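Long-range contacts in protein (glutathione s-transferase) (Zea mays, PDB 1BYE), which transfers glutathione to electrophilic compounds, probably including the herbicide atrazine, whose glutathione conjugate it binds here, and so helps detoxify them in the plant: residues Phe114-Ser119 and Ala176-Ser181; Leu14-Thr19 and Glu66-Cys71; Val9-Leu14 and Gly52-Leu57. All blocks are in the same frame, centred on the assembly; numbering follows the deposited sequence.

Interaction 1 of 3, residues Phe114-Ser119 and Ala176-Ser181; sequences FQVLIS and ATPYAS. With ATA (atrazine glutathione conjugate), chain E.
Val116 carries most of the apolar contact, set against Thr177, Pro178 and Tyr179. Its CB lies 3.7 Å from Thr177 CG2, and the two side chains run at a slant to each other. The two methyls then part. CG1, anti to the backbone N (chi1 -178°), reaches the proline ring, with CD of Pro178 4.1 Å away. CG2 comes to the edge of the Tyr179 ring, close to the ring plane, at 3.6 Å from CE2. This is therefore a meeting with the rim and not with the pi face. Leu117 adds a lighter touch: its CD2 lies 4.0 Å from Thr177 CG2, crossing that side chain at about a right angle, and also meets the CB of Ala176.

Both segments belong to the all-helical C-terminal domain of the glutathione transferase fold. Here the long helix 88-122, near its end, packs against the loop that leaves helix 168-176. This surface contact buries 201 Å² in all.

Polar bonds fix the loop's shape and tie it to its neighbours. Thr177 OG1 accepts from Tyr179 N at 3.3 Å with an N-H...O angle of 162°, forming an ST turn, and is also hydrogen-bonded to Leu174 O. That arrangement leaves CG2 to face the helix. Beyond the contact, Tyr179 OH is hydrogen-bonded to Gln128 NE2 of helix 128-148.

Ile118 turns its CG1 and CG2 branches to the atrazine conjugate, CG2 against isopropyl atoms C8 and C9, CG1 also against ring nitrogen N5. Ile118 CB sits over one face of the Phe114 ring, 3.8 Å above its plane and displaced toward the rim.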
loop_
_atom_site.group_PDB
_atom_site.type_symbol
_atom_site.label_atom_id
_atom_site.label_comp_id
_atom_site.label_asym_id
_atom_site.label_seq_id
_atom_site.Cartn_x
_atom_site.Cartn_y
_atom_site.Cartn_z
ATOM N N PHE A 114 -15.282 -3.071 9.316
ATOM C CA PHE A 114 -16.358 -3.759 8.617
ATOM C C PHE A 114 -17.236 -4.665 9.467
ATOM O O PHE A 114 -18.463 -4.661 9.351
ATOM C CB PHE A 114 -15.792 -4.631 7.497
ATOM C CG PHE A 114 -16.905 -5.083 6.588
ATOM C CD1 PHE A 114 -17.725 -6.143 6.892
ATOM C CD2 PHE A 114 -17.097 -4.393 5.392
ATOM C CE1 PHE A 114 -18.714 -6.481 5.996
ATOM C CE2 PHE A 114 -18.097 -4.738 4.499
ATOM C CZ PHE A 114 -18.907 -5.806 4.815
ATOM N N GLN A 115 -16.690 -5.534 10.309
ATOM C CA GLN A 115 -17.642 -6.466 10.928
ATOM C C GLN A 115 -18.575 -5.581 11.734
ATOM O O GLN A 115 -19.780 -5.813 11.606
ATOM C CB GLN A 115 -16.984 -7.656 11.641
ATOM C CG GLN A 115 -16.499 -8.680 10.580
ATOM C CD GLN A 115 -17.705 -9.351 9.950
ATOM O OE1 GLN A 115 -18.745 -9.312 10.641
ATOM N NE2 GLN A 115 -17.591 -9.928 8.759
ATOM N N VAL A 116 -18.083 -4.732 12.613
ATOM C CA VAL A 116 -18.963 -4.085 13.597
ATOM C C VAL A 116 -19.728 -2.867 13.054
ATOM O O VAL A 116 -20.775 -2.522 13.620
ATOM C CB VAL A 116 -18.107 -3.458 14.690
ATOM C CG1 VAL A 116 -18.998 -2.842 15.740
ATOM C CG2 VAL A 116 -17.106 -4.414 15.301
ATOM N N LEU A 117 -19.268 -2.178 11.992
ATOM C CA LEU A 117 -20.007 -1.027 11.495
ATOM C C LEU A 117 -20.704 -1.370 10.210
ATOM O O LEU A 117 -21.921 -1.492 10.270
ATOM C CB LEU A 117 -19.152 0.217 11.237
ATOM C CG LEU A 117 -18.224 0.558 12.425
ATOM C CD1 LEU A 117 -17.293 1.673 12.024
ATOM C CD2 LEU A 117 -19.021 0.776 13.682
ATOM N N ILE A 118 -20.052 -1.489 9.067
ATOM C CA ILE A 118 -20.755 -1.722 7.822
ATOM C C ILE A 118 -21.788 -2.837 7.818
ATOM O O ILE A 118 -22.821 -2.783 7.117
ATOM C CB ILE A 118 -19.863 -2.060 6.629
ATOM C CG1 ILE A 118 -18.945 -0.873 6.333
ATOM C CG2 ILE A 118 -20.740 -2.351 5.395
ATOM C CD1 ILE A 118 -17.664 -0.817 7.077
ATOM N N SER A 119 -21.496 -3.914 8.541
ATOM C CA SER A 119 -22.023 -5.228 8.170
ATOM C C SER A 119 -23.447 -5.132 8.685
ATOM O O SER A 119 -24.331 -5.043 7.832
ATOM C CB SER A 119 -21.376 -6.498 8.666
ATOM O OG SER A 119 -22.209 -7.647 8.464
ATOM N N ALA A 176 -15.243 4.034 17.630
ATOM C CA ALA A 176 -16.644 3.733 17.354
ATOM C C ALA A 176 -17.017 2.360 17.925
ATOM O O ALA A 176 -18.191 2.193 18.307
ATOM C CB ALA A 176 -16.954 3.804 15.868
ATOM N N THR A 177 -16.073 1.392 17.875
ATOM C CA THR A 177 -16.560 0.026 18.035
ATOM C C THR A 177 -16.109 -0.280 19.444
ATOM O O THR A 177 -15.241 0.423 19.906
ATOM C CB THR A 177 -15.874 -1.020 17.170
ATOM O OG1 THR A 177 -14.534 -1.043 17.701
ATOM C CG2 THR A 177 -15.909 -0.633 15.713
ATOM N N PRO A 178 -16.633 -1.356 20.021
ATOM C CA PRO A 178 -16.365 -1.542 21.448
ATOM C C PRO A 178 -14.982 -2.108 21.702
ATOM O O PRO A 178 -14.553 -2.041 22.866
ATOM C CB PRO A 178 -17.526 -2.349 21.949
ATOM C CG PRO A 178 -18.302 -2.819 20.772
ATOM C CD PRO A 178 -17.939 -1.949 19.607
ATOM N N TYR A 179 -14.128 -2.292 20.700
ATOM C CA TYR A 179 -12.801 -2.833 20.893
ATOM C C TYR A 179 -11.672 -1.826 20.921
ATOM O O TYR A 179 -10.542 -2.134 20.517
ATOM C CB TYR A 179 -12.474 -3.804 19.740
ATOM C CG TYR A 179 -13.650 -4.757 19.635
ATOM C CD1 TYR A 179 -13.953 -5.668 20.656
ATOM C CD2 TYR A 179 -14.435 -4.652 18.500
ATOM C CE1 TYR A 179 -15.056 -6.501 20.533
ATOM C CE2 TYR A 179 -15.542 -5.481 18.394
ATOM C CZ TYR A 179 -15.833 -6.397 19.389
ATOM O OH TYR A 179 -16.923 -7.178 19.159
ATOM N N ALA A 180 -11.986 -0.636 21.431
ATOM C CA ALA A 180 -11.032 0.474 21.333
ATOM C C ALA A 180 -10.292 0.547 22.665
ATOM O O ALA A 180 -9.493 1.428 22.979
ATOM C CB ALA A 180 -11.751 1.764 20.994
ATOM N N SER A 181 -10.578 -0.451 23.501
ATOM C CA SER A 181 -9.870 -0.630 24.751
ATOM C C SER A 181 -8.575 -1.369 24.533
ATOM O O SER A 181 -7.685 -1.331 25.379
ATOM C CB SER A 181 -10.819 -1.322 25.730
ATOM O OG SER A 181 -10.016 -1.680 26.851
HETATM N "N'" ATA E . -7.483 1.645 -1.705
HETATM C "CA'" ATA E . -8.355 2.580 -2.477
HETATM C "CB'" ATA E . -9.690 1.929 -2.850
HETATM C "CG'" ATA E . -10.896 2.640 -2.229
HETATM C "CC'" ATA E . -8.657 3.835 -1.644
HETATM O "O1'" ATA E . -9.308 4.744 -2.192
HETATM O "O2'" ATA E . -8.153 3.906 -0.508
HETATM C "C'" ATA E . -11.752 1.665 -1.426
HETATM O "O'" ATA E . -11.142 0.775 -0.808
HETATM N N5 ATA E . -18.422 1.261 4.060
HETATM C C6 ATA E . -17.540 2.072 4.647
HETATM N N1 ATA E . -16.262 2.193 4.307
HETATM C C2 ATA E . -16.017 1.836 3.027
HETATM N N3 ATA E . -16.965 1.339 2.197
HETATM C C4 ATA E . -17.993 0.788 2.874
HETATM N N ATA E . -12.857 2.174 -0.844
HETATM C CA ATA E . -13.703 1.252 -0.074
HETATM C C ATA E . -15.192 1.543 -0.314
HETATM O O ATA E . -15.903 1.739 0.680
HETATM C CB ATA E . -13.418 1.354 1.446
HETATM S SG ATA E . -14.542 2.466 2.325
HETATM N N7 ATA E . -18.786 -0.385 2.374
HETATM N N11 ATA E . -18.089 2.978 5.690
HETATM C C12 ATA E . -19.467 2.502 6.053
HETATM C C13 ATA E . -20.154 3.511 6.993
HETATM C C8 ATA E . -20.228 -0.420 2.786
HETATM C C9 ATA E . -20.542 0.627 3.874
HETATM C C10 ATA E . -21.302 -0.300 1.683
HETATM N ND ATA E . -15.441 2.070 -1.508
HETATM C CAD ATA E . -16.502 1.536 -2.344
HETATM C CD ATA E . -16.139 1.479 -3.817
HETATM O OD ATA E . -16.653 2.313 -4.598
HETATM O "OT'" ATA E . -15.470 0.495 -4.221
#

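Interaction 2 of 3, residues Leu14-Thr19 and Glu66-Cys71; sequences LTRCAT and ESRAIC. With ATA (atrazine glutathione conjugate), chain E.
Cys17 meets Ile70 across the gap between the helices, its SG lying against the CG2 branch, with Ile70 CB 3.7 Å from the sulfur. CG2 is the branch of Ile70 anti to the backbone N, which turns it to the cysteine. The same sulfur rests 3.6 Å from Ser67 CA, one turn back along helix 67-78. Farther along helix 67-78, the SG of Cys71 comes within 3.5 Å of Cys17 CA and 3.7 Å of Arg16 CG. The two sulfurs are 4.4 Å apart, a packing distance with no disulfide.

The polar ends lie beside this apolar layer. The guanidinium groups of Arg16 and Arg68 stack nearly flat, centres 4.3 Å apart and planes at 17°, each offset so that NH1 of Arg16 and NH2 of Arg68 overlap toward the rims. Arg68 reaches this place with an extended chain from CG to NE, while Arg16 bends at chi3 (25°).

Helices 14-23 and 67-78 flank the same side of the sheet in the thioredoxin-like N-terminal domain. Their short segments run almost exactly parallel, axes 8.6 Å apart at 4°, and the contact is buried throughout.

A shared anion probably helps to hold the arginine pair: Glu101 OE2, on helix 88-122, makes salt bridges with NH2 of both, probably offsetting the closeness of two positive charges. The main polar partner of Arg16 is Asn166 O, which accepts from its NE. Toward the ligand, Glu66 and Ser67 approach the gamma-glutamyl end of the conjugate, with Ser67 CB 3.5 Å from its O2'. Glu66 OE2 is in turn hydrogen-bonded to Gln104 NE2 of the second subunit, at the dimer interface.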
loop_
_atom_site.group_PDB
_atom_site.type_symbol
_atom_site.label_atom_id
_atom_site.label_comp_id
_atom_site.label_asym_id
_atom_site.label_seq_id
_atom_site.Cartn_x
_atom_site.Cartn_y
_atom_site.Cartn_z
ATOM N N LEU A 14 -11.487 7.860 2.896
ATOM C CA LEU A 14 -11.773 9.218 2.510
ATOM C C LEU A 14 -11.402 10.094 3.696
ATOM O O LEU A 14 -10.713 11.107 3.537
ATOM C CB LEU A 14 -13.246 9.425 2.119
ATOM C CG LEU A 14 -13.374 10.980 2.236
ATOM C CD1 LEU A 14 -13.810 11.597 0.931
ATOM C CD2 LEU A 14 -14.188 11.402 3.423
ATOM N N THR A 15 -11.805 9.712 4.909
ATOM C CA THR A 15 -11.306 10.517 6.008
ATOM C C THR A 15 -9.801 10.396 6.190
ATOM O O THR A 15 -9.381 10.939 7.253
ATOM C CB THR A 15 -11.948 10.155 7.359
ATOM O OG1 THR A 15 -11.859 8.737 7.485
ATOM C CG2 THR A 15 -13.365 10.694 7.368
ATOM N N ARG A 16 -9.066 9.563 5.448
ATOM C CA ARG A 16 -7.620 9.586 5.624
ATOM C C ARG A 16 -7.021 10.552 4.596
ATOM O O ARG A 16 -6.080 11.217 5.096
ATOM C CB ARG A 16 -6.877 8.245 5.719
ATOM C CG ARG A 16 -5.635 7.971 4.877
ATOM C CD ARG A 16 -4.572 6.972 5.386
ATOM N NE ARG A 16 -5.214 6.034 6.283
ATOM C CZ ARG A 16 -5.985 4.984 5.959
ATOM N NH1 ARG A 16 -6.243 4.637 4.689
ATOM N NH2 ARG A 16 -6.401 4.445 7.108
ATOM N N CYS A 17 -7.400 10.676 3.327
ATOM C CA CYS A 17 -7.087 11.940 2.672
ATOM C C CYS A 17 -7.298 13.220 3.468
ATOM O O CYS A 17 -6.419 13.992 3.921
ATOM C CB CYS A 17 -8.042 11.955 1.464
ATOM S SG CYS A 17 -7.503 10.650 0.357
ATOM N N ALA A 18 -8.531 13.474 3.874
ATOM C CA ALA A 18 -9.047 14.623 4.564
ATOM C C ALA A 18 -8.573 14.576 6.015
ATOM O O ALA A 18 -9.440 14.470 6.917
ATOM C CB ALA A 18 -10.584 14.645 4.602
ATOM N N THR A 19 -7.261 14.385 6.171
ATOM C CA THR A 19 -6.702 14.611 7.508
ATOM C C THR A 19 -5.208 14.837 7.257
ATOM O O THR A 19 -4.478 15.309 8.120
ATOM C CB THR A 19 -6.841 13.402 8.441
ATOM O OG1 THR A 19 -5.733 13.220 9.350
ATOM C CG2 THR A 19 -6.776 12.139 7.604
ATOM N N GLU A 66 -6.678 6.704 -4.870
ATOM C CA GLU A 66 -6.013 5.950 -3.842
ATOM C C GLU A 66 -5.579 6.834 -2.682
ATOM O O GLU A 66 -4.645 7.634 -2.816
ATOM C CB GLU A 66 -4.742 5.276 -4.388
ATOM C CG GLU A 66 -4.911 4.326 -5.573
ATOM C CD GLU A 66 -5.947 3.286 -5.204
ATOM O OE1 GLU A 66 -5.742 2.769 -4.076
ATOM O OE2 GLU A 66 -6.886 3.034 -5.971
ATOM N N SER A 67 -6.221 6.641 -1.534
ATOM C CA SER A 67 -6.069 7.382 -0.318
ATOM C C SER A 67 -4.622 7.820 -0.169
ATOM O O SER A 67 -4.228 8.965 0.072
ATOM C CB SER A 67 -6.395 6.545 0.919
ATOM O OG SER A 67 -6.178 7.143 2.193
ATOM N N ARG A 68 -3.793 6.782 -0.232
ATOM C CA ARG A 68 -2.415 6.925 0.242
ATOM C C ARG A 68 -1.603 7.754 -0.733
ATOM O O ARG A 68 -0.700 8.425 -0.265
ATOM C CB ARG A 68 -1.882 5.514 0.537
ATOM C CG ARG A 68 -2.434 5.052 1.881
ATOM C CD ARG A 68 -1.495 4.092 2.609
ATOM N NE ARG A 68 -2.124 3.447 3.764
ATOM C CZ ARG A 68 -3.193 2.647 3.683
ATOM N NH1 ARG A 68 -3.869 2.283 2.582
ATOM N NH2 ARG A 68 -3.580 2.209 4.876
ATOM N N ALA A 69 -1.920 7.724 -2.008
ATOM C CA ALA A 69 -1.395 8.561 -3.063
ATOM C C ALA A 69 -1.646 10.046 -2.818
ATOM O O ALA A 69 -0.765 10.888 -2.871
ATOM C CB ALA A 69 -2.042 8.183 -4.406
ATOM N N ILE A 70 -2.868 10.447 -2.575
ATOM C CA ILE A 70 -3.427 11.688 -2.173
ATOM C C ILE A 70 -3.036 12.104 -0.771
ATOM O O ILE A 70 -3.149 13.333 -0.563
ATOM C CB ILE A 70 -4.973 11.528 -2.171
ATOM C CG1 ILE A 70 -5.530 11.479 -3.586
ATOM C CG2 ILE A 70 -5.694 12.613 -1.389
ATOM C CD1 ILE A 70 -6.836 10.741 -3.765
ATOM N N CYS A 71 -2.705 11.305 0.235
ATOM C CA CYS A 71 -1.994 11.924 1.374
ATOM C C CYS A 71 -0.514 12.134 1.048
ATOM O O CYS A 71 0.234 12.714 1.850
ATOM C CB CYS A 71 -2.173 11.124 2.670
ATOM S SG CYS A 71 -3.900 10.579 2.955
HETATM N "N'" ATA E . -7.483 1.645 -1.705
HETATM C "CA'" ATA E . -8.355 2.580 -2.477
HETATM C "CB'" ATA E . -9.690 1.929 -2.850
HETATM C "CG'" ATA E . -10.896 2.640 -2.229
HETATM C "CC'" ATA E . -8.657 3.835 -1.644
HETATM O "O1'" ATA E . -9.308 4.744 -2.192
HETATM O "O2'" ATA E . -8.153 3.906 -0.508
HETATM C "C'" ATA E . -11.752 1.665 -1.426
HETATM O "O'" ATA E . -11.142 0.775 -0.808
HETATM N N5 ATA E . -18.422 1.261 4.060
HETATM C C6 ATA E . -17.540 2.072 4.647
HETATM N N1 ATA E . -16.262 2.193 4.307
HETATM C C2 ATA E . -16.017 1.836 3.027
HETATM N N3 ATA E . -16.965 1.339 2.197
HETATM C C4 ATA E . -17.993 0.788 2.874
HETATM N N ATA E . -12.857 2.174 -0.844
HETATM C CA ATA E . -13.703 1.252 -0.074
HETATM C C ATA E . -15.192 1.543 -0.314
HETATM O O ATA E . -15.903 1.739 0.680
HETATM C CB ATA E . -13.418 1.354 1.446
HETATM S SG ATA E . -14.542 2.466 2.325
HETATM N N7 ATA E . -18.786 -0.385 2.374
HETATM N N11 ATA E . -18.089 2.978 5.690
HETATM C C12 ATA E . -19.467 2.502 6.053
HETATM C C13 ATA E . -20.154 3.511 6.993
HETATM C C8 ATA E . -20.228 -0.420 2.786
HETATM C C9 ATA E . -20.542 0.627 3.874
HETATM C C10 ATA E . -21.302 -0.300 1.683
HETATM N ND ATA E . -15.441 2.070 -1.508
HETATM C CAD ATA E . -16.502 1.536 -2.344
HETATM C CD ATA E . -16.139 1.479 -3.817
HETATM O OD ATA E . -16.653 2.313 -4.598
HETATM O "OT'" ATA E . -15.470 0.495 -4.221
#

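Interaction 3 of 3, residues Val9-Leu14 and Gly52-Leu57; sequences VMSWNL and GQVPAL. With ATA (atrazine glutathione conjugate), chain E.
Asn13 and Pro55 meet CB to CD at 4.1 Å, and the flat carboxamide beyond that CB turns its ND2 toward carboxylate oxygen O2' of the conjugate. Over one face of the Trp12 indole sits ring nitrogen N1 of the triazine, nearest CZ3, the triazine itself steeply tilted to the indole, so not a stack; NE1 at the indole edge is hydrogen-bonded to Asn110 OD1.

The two loops form the glutathione-binding edge of the thioredoxin-like domain. The peptide bond before Pro55 is cis, the cis-proline turn of that fold, and here it brings Val54 and Pro55 up against the start of helix 14-23. Val54 CG2 reaches Ser11 CB at 4.1 Å and Leu14 CB at 4.2 Å, an apolar meeting. Pro55 CB also lies 4.4 Å from Leu14 CA.

Ser11 caps the start of helix 14-23: its OG, anti to the backbone N (chi1 157°), accepts from Leu14 N at 3.0 Å and 158°, with a weaker bond from Asn13 N. The same OG is 3.6 Å from the conjugate's sulfur SG, consistent with the serine hydroxyl that serves the glutathione thiol in serine-type transferases. On the herbicide side, N11 of the ethylamino group donates to Met10 O at 2.9 Å, nearly straight at 169°.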
loop_
_atom_site.group_PDB
_atom_site.type_symbol
_atom_site.label_atom_id
_atom_site.label_comp_id
_atom_site.label_asym_id
_atom_site.label_seq_id
_atom_site.Cartn_x
_atom_site.Cartn_y
_atom_site.Cartn_z
ATOM N N VAL A 9 -17.824 10.824 3.886
ATOM C CA VAL A 9 -16.989 10.817 5.067
ATOM C C VAL A 9 -17.170 9.545 5.883
ATOM O O VAL A 9 -16.567 9.415 6.955
ATOM C CB VAL A 9 -17.464 12.018 5.928
ATOM C CG1 VAL A 9 -18.876 11.684 6.448
ATOM C CG2 VAL A 9 -16.757 12.412 7.209
ATOM N N MET A 10 -18.090 8.648 5.513
ATOM C CA MET A 10 -18.303 7.410 6.249
ATOM C C MET A 10 -17.202 6.394 5.844
ATOM O O MET A 10 -16.943 5.466 6.631
ATOM C CB MET A 10 -19.664 6.729 6.040
ATOM C CG MET A 10 -19.669 5.937 4.754
ATOM S SD MET A 10 -21.272 5.270 4.280
ATOM C CE MET A 10 -20.949 5.487 2.514
ATOM N N SER A 11 -16.759 6.543 4.592
ATOM C CA SER A 11 -15.518 5.945 4.194
ATOM C C SER A 11 -14.364 6.442 5.039
ATOM O O SER A 11 -14.594 7.429 5.747
ATOM C CB SER A 11 -15.239 6.101 2.696
ATOM O OG SER A 11 -13.816 5.983 2.592
ATOM N N TRP A 12 -13.359 5.611 5.324
ATOM C CA TRP A 12 -12.341 5.935 6.337
ATOM C C TRP A 12 -11.048 5.966 5.508
ATOM O O TRP A 12 -10.057 6.429 6.041
ATOM C CB TRP A 12 -11.966 5.081 7.532
ATOM C CG TRP A 12 -11.956 3.595 7.308
ATOM C CD1 TRP A 12 -10.881 2.797 7.043
ATOM C CD2 TRP A 12 -13.107 2.736 7.306
ATOM N NE1 TRP A 12 -11.299 1.523 6.830
ATOM C CE2 TRP A 12 -12.651 1.445 7.006
ATOM C CE3 TRP A 12 -14.470 2.953 7.503
ATOM C CZ2 TRP A 12 -13.503 0.344 6.913
ATOM C CZ3 TRP A 12 -15.322 1.857 7.406
ATOM C CH2 TRP A 12 -14.827 0.581 7.112
ATOM N N ASN A 13 -11.245 5.583 4.242
ATOM C CA ASN A 13 -10.207 5.908 3.261
ATOM C C ASN A 13 -10.231 7.424 3.050
ATOM O O ASN A 13 -9.260 8.183 3.132
ATOM C CB ASN A 13 -10.478 5.144 1.986
ATOM C CG ASN A 13 -9.716 3.801 1.929
ATOM O OD1 ASN A 13 -8.818 3.648 2.765
ATOM N ND2 ASN A 13 -10.146 2.998 0.941
ATOM N N LEU A 14 -11.487 7.860 2.896
ATOM C CA LEU A 14 -11.773 9.218 2.510
ATOM C C LEU A 14 -11.402 10.094 3.696
ATOM O O LEU A 14 -10.713 11.107 3.537
ATOM C CB LEU A 14 -13.246 9.425 2.119
ATOM C CG LEU A 14 -13.374 10.980 2.236
ATOM C CD1 LEU A 14 -13.810 11.597 0.931
ATOM C CD2 LEU A 14 -14.188 11.402 3.423
ATOM N N GLY A 52 -13.960 3.508 -10.005
ATOM C CA GLY A 52 -15.338 3.710 -9.562
ATOM C C GLY A 52 -15.301 3.712 -8.039
ATOM O O GLY A 52 -16.174 3.115 -7.393
ATOM N N GLN A 53 -14.222 4.331 -7.488
ATOM C CA GLN A 53 -14.339 4.644 -6.063
ATOM C C GLN A 53 -13.739 5.892 -5.439
ATOM O O GLN A 53 -12.848 6.583 -5.877
ATOM C CB GLN A 53 -13.768 3.424 -5.257
ATOM C CG GLN A 53 -13.085 2.383 -6.060
ATOM C CD GLN A 53 -12.005 1.448 -5.729
ATOM O OE1 GLN A 53 -12.232 0.538 -4.933
ATOM N NE2 GLN A 53 -10.841 1.583 -6.369
ATOM N N VAL A 54 -14.254 6.211 -4.254
ATOM C CA VAL A 54 -13.871 7.389 -3.478
ATOM C C VAL A 54 -12.693 6.854 -2.686
ATOM O O VAL A 54 -12.712 5.667 -2.460
ATOM C CB VAL A 54 -15.008 7.963 -2.640
ATOM C CG1 VAL A 54 -16.380 7.667 -3.248
ATOM C CG2 VAL A 54 -15.046 7.476 -1.201
ATOM N N PRO A 55 -11.672 7.629 -2.418
ATOM C CA PRO A 55 -11.668 9.039 -2.819
ATOM C C PRO A 55 -11.197 9.212 -4.251
ATOM O O PRO A 55 -10.676 8.263 -4.833
ATOM C CB PRO A 55 -10.711 9.632 -1.789
ATOM C CG PRO A 55 -9.685 8.538 -1.763
ATOM C CD PRO A 55 -10.582 7.343 -1.457
ATOM N N ALA A 56 -11.520 10.313 -4.941
ATOM C CA ALA A 56 -10.510 10.955 -5.799
ATOM C C ALA A 56 -10.270 12.407 -5.438
ATOM O O ALA A 56 -11.298 13.109 -5.424
ATOM C CB ALA A 56 -11.008 10.863 -7.234
ATOM N N LEU A 57 -9.083 12.968 -5.240
ATOM C CA LEU A 57 -8.856 14.410 -5.333
ATOM C C LEU A 57 -8.921 14.937 -6.774
ATOM O O LEU A 57 -8.263 14.487 -7.703
ATOM C CB LEU A 57 -7.559 14.936 -4.804
ATOM C CG LEU A 57 -7.347 16.186 -3.987
ATOM C CD1 LEU A 57 -8.277 16.450 -2.810
ATOM C CD2 LEU A 57 -5.913 16.155 -3.413
HETATM N "N'" ATA E . -7.483 1.645 -1.705
HETATM C "CA'" ATA E . -8.355 2.580 -2.477
HETATM C "CB'" ATA E . -9.690 1.929 -2.850
HETATM C "CG'" ATA E . -10.896 2.640 -2.229
HETATM C "CC'" ATA E . -8.657 3.835 -1.644
HETATM O "O1'" ATA E . -9.308 4.744 -2.192
HETATM O "O2'" ATA E . -8.153 3.906 -0.508
HETATM C "C'" ATA E . -11.752 1.665 -1.426
HETATM O "O'" ATA E . -11.142 0.775 -0.808
HETATM N N5 ATA E . -18.422 1.261 4.060
HETATM C C6 ATA E . -17.540 2.072 4.647
HETATM N N1 ATA E . -16.262 2.193 4.307
HETATM C C2 ATA E . -16.017 1.836 3.027
HETATM N N3 ATA E . -16.965 1.339 2.197
HETATM C C4 ATA E . -17.993 0.788 2.874
HETATM N N ATA E . -12.857 2.174 -0.844
HETATM C CA ATA E . -13.703 1.252 -0.074
HETATM C C ATA E . -15.192 1.543 -0.314
HETATM O O ATA E . -15.903 1.739 0.680
HETATM C CB ATA E . -13.418 1.354 1.446
HETATM S SG ATA E . -14.542 2.466 2.325
HETATM N N7 ATA E . -18.786 -0.385 2.374
HETATM N N11 ATA E . -18.089 2.978 5.690
HETATM C C12 ATA E . -19.467 2.502 6.053
HETATM C C13 ATA E . -20.154 3.511 6.993
HETATM C C8 ATA E . -20.228 -0.420 2.786
HETATM C C9 ATA E . -20.542 0.627 3.874
HETATM C C10 ATA E . -21.302 -0.300 1.683
HETATM N ND ATA E . -15.441 2.070 -1.508
HETATM C CAD ATA E . -16.502 1.536 -2.344
HETATM C CD ATA E . -16.139 1.479 -3.817
HETATM O OD ATA E . -16.653 2.313 -4.598
HETATM O "OT'" ATA E . -15.470 0.495 -4.221
#

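Interactions 2 and 3 are buried in the thioredoxin-like domain, 8 Å apart between centres, and are bound together: they share Leu14, and Cys17 SG packs on Pro55 CG at 3.7 Å. Interaction 1 lies on the surface of the helical domain, its centre about 19 Å from that of interaction 3, yet the two touch where Ile118 CD1 meets Trp12 CH2. Chemistry follows place. Interaction 1 is apolar across the contact, its polar bonds lying within the loop or going to neighbouring helices; interaction 2 pairs a sulfur-rich core with stacked arginines around a glutamate; interaction 3 keeps its apolar groups between loops, with polar groups that cap a helix and also face the conjugate. All three reach that ligand.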